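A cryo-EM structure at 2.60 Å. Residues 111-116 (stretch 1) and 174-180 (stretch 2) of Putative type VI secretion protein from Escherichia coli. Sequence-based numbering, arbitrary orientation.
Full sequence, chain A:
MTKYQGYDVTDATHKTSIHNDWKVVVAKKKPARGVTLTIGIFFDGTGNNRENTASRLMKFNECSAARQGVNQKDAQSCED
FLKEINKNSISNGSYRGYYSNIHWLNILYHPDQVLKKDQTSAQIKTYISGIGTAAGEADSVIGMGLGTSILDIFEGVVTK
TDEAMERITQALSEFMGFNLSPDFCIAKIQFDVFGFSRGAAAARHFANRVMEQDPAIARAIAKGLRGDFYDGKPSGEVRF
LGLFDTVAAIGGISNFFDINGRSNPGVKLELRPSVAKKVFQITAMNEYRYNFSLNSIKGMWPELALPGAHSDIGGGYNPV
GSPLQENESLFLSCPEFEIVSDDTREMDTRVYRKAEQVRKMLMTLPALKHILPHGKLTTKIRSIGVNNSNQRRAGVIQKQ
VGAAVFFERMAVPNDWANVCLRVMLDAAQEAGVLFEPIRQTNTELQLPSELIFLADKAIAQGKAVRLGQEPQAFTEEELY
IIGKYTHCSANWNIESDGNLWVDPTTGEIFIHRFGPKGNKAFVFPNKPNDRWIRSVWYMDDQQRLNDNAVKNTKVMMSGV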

# COMPACT_ATOMS: atom_id res chain seq x y z
N PRO A 111 14.33 -14.78 1.17
CA PRO A 111 15.48 -13.95 1.51
C PRO A 111 16.80 -14.70 1.40
O PRO A 111 16.89 -15.87 1.75
N ASP A 112 17.83 -14.03 0.89
CA ASP A 112 19.18 -14.56 0.88
C ASP A 112 20.01 -13.82 1.92
O ASP A 112 20.01 -12.59 1.95
N GLN A 113 20.69 -14.58 2.79
CA GLN A 113 21.51 -13.97 3.84
C GLN A 113 22.99 -14.25 3.59
O GLN A 113 23.76 -13.30 3.45
N VAL A 114 23.40 -15.50 3.51
CA VAL A 114 24.77 -15.87 3.19
C VAL A 114 24.76 -16.61 1.87
O VAL A 114 24.05 -17.61 1.71
N LEU A 115 25.55 -16.13 0.91
CA LEU A 115 25.53 -16.74 -0.40
C LEU A 115 26.36 -18.02 -0.41
O LEU A 115 27.28 -18.20 0.39
N LYS A 116 26.02 -18.91 -1.33
CA LYS A 116 26.76 -20.15 -1.48
C LYS A 116 28.01 -19.91 -2.32
O LYS A 116 28.22 -18.83 -2.88
N GLU A 174 22.54 -4.88 5.88
CA GLU A 174 22.35 -6.18 6.52
C GLU A 174 22.86 -7.31 5.63
O GLU A 174 23.53 -8.23 6.10
N PHE A 175 22.56 -7.24 4.33
CA PHE A 175 23.00 -8.30 3.42
C PHE A 175 24.51 -8.40 3.36
O PHE A 175 25.07 -9.50 3.42
N MET A 176 25.20 -7.26 3.25
CA MET A 176 26.65 -7.29 3.18
C MET A 176 27.29 -7.41 4.55
O MET A 176 28.52 -7.53 4.64
N GLY A 177 26.50 -7.40 5.62
CA GLY A 177 26.99 -7.74 6.93
C GLY A 177 26.89 -9.23 7.18
O GLY A 177 27.63 -9.79 7.99
N PHE A 178 25.97 -9.89 6.48
CA PHE A 178 25.96 -11.35 6.46
C PHE A 178 27.03 -11.93 5.55
O PHE A 178 27.31 -13.13 5.64
N ASN A 179 27.62 -11.11 4.68
CA ASN A 179 28.64 -11.56 3.73
C ASN A 179 29.87 -10.67 3.91
O ASN A 179 30.04 -9.67 3.22
N LEU A 180 30.73 -11.06 4.84
CA LEU A 180 31.91 -10.27 5.19
C LEU A 180 33.11 -10.77 4.40
O LEU A 180 33.27 -11.97 4.19

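The most unusual feature of this contact is a short polar approach that fails as a hydrogen bond: Gln113 O lies 2.9 Å from Asn179 ND2, close enough to bond, but the angle is poor. The bond that does cross the gap uses the other end of the same amide. Leu115 N donates to Asn179 OD1 at 3.4 Å; the N-H...O angle of 167° is nearly straight, but the length makes the bond weak. Asn179 can meet the backbone of 113-115 because, although its CA-to-CB bond points sideways, chi1 of -83° (m) and chi2 of -69° bring the amide nearer to it.

Phe178 is the residue whose CA-to-CB bond points toward stretch 1, and the nearest CA pair is Val114 CA and Phe178 CA, 5.7 Å apart. With chi1 m (-84°) and chi2 -89°, its ring offers one face to Gln113. The evidence for a CH-pi contact is direct: Gln113 CG sits 4.0 Å from the Phe178 ring centroid and 4° off the normal. Gln113, m at chi1 and t at chi2, extends along this ring, so that its NE2 comes within 3.3 Å of Phe178 CZ. Val114, t at chi1, lies at the ring's edge instead; its CG2 is 4.2 Å from Phe178 CB and 3.2 Å from Phe178 O.

Deeper in the contact, the buried side chains of Leu115 and Phe175 meet. Phe175 is t at chi1 (172°), which carries the ring nearer to stretch 1 than its sideways CA-to-CB bond alone implies. Leu115, m then t, places CD2 3.7 Å from Phe175 CE1, near the ring plane, an edge contact. Phe175 CD1 also lies 3.7 Å from Asp112 O, whereas the Asp112 carboxylate leads away and is hydrogen-bonded elsewhere in the structure.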

# COMPACT_ATOMS: atom_id res chain seq x y z
CB PRO A 111 15.18 -13.55 2.96
CG PRO A 111 14.54 -14.79 3.51
CD PRO A 111 13.78 -15.44 2.36
CB ASP A 112 19.82 -14.43 -0.50
CG ASP A 112 19.41 -15.56 -1.43
OD1 ASP A 112 19.84 -16.71 -1.19
OD2 ASP A 112 18.66 -15.30 -2.39
CB GLN A 113 21.06 -14.49 5.20
CG GLN A 113 19.87 -13.76 5.78
CD GLN A 113 19.55 -14.18 7.19
OE1 GLN A 113 19.91 -15.28 7.61
NE2 GLN A 113 18.89 -13.31 7.94
CB VAL A 114 25.40 -16.73 4.30
CG1 VAL A 114 26.68 -17.38 3.80
CG2 VAL A 114 25.67 -15.89 5.53
CB LEU A 115 26.04 -15.78 -1.47
CG LEU A 115 25.41 -14.39 -1.46
CD1 LEU A 115 25.91 -13.58 -2.64
CD2 LEU A 115 23.90 -14.49 -1.47
CB LYS A 116 25.87 -21.22 -2.12
CG LYS A 116 24.45 -21.20 -1.61
CD LYS A 116 23.89 -22.60 -1.44
CE LYS A 116 22.93 -22.66 -0.26
NZ LYS A 116 23.51 -22.01 0.95
CB GLU A 174 20.88 -6.38 6.87
CG GLU A 174 20.36 -5.43 7.93
CD GLU A 174 18.86 -5.53 8.10
OE1 GLU A 174 18.23 -6.34 7.40
OE2 GLU A 174 18.31 -4.78 8.94
CB PHE A 175 22.45 -8.06 2.02
CG PHE A 175 23.00 -9.00 0.99
CD1 PHE A 175 22.88 -10.37 1.14
CD2 PHE A 175 23.68 -8.52 -0.11
CE1 PHE A 175 23.40 -11.23 0.21
CE2 PHE A 175 24.20 -9.38 -1.05
CZ PHE A 175 24.07 -10.73 -0.89
CB MET A 176 27.16 -6.04 2.46
CG MET A 176 26.97 -6.11 0.96
SD MET A 176 27.87 -7.48 0.22
CE MET A 176 29.16 -6.60 -0.65
CB PHE A 178 24.59 -11.88 6.03
CG PHE A 178 23.59 -11.97 7.14
CD1 PHE A 178 23.50 -13.11 7.91
CD2 PHE A 178 22.73 -10.92 7.39
CE1 PHE A 178 22.58 -13.20 8.93
CE2 PHE A 178 21.81 -11.00 8.41
CZ PHE A 178 21.74 -12.14 9.18
CB ASN A 179 28.11 -11.52 2.30
CG ASN A 179 27.32 -12.75 1.94
OD1 ASN A 179 27.86 -13.84 1.81
ND2 ASN A 179 26.02 -12.58 1.78
CB LEU A 180 32.18 -10.34 6.69
CG LEU A 180 31.12 -9.68 7.57
CD1 LEU A 180 31.28 -10.11 9.01
CD2 LEU A 180 31.18 -8.17 7.44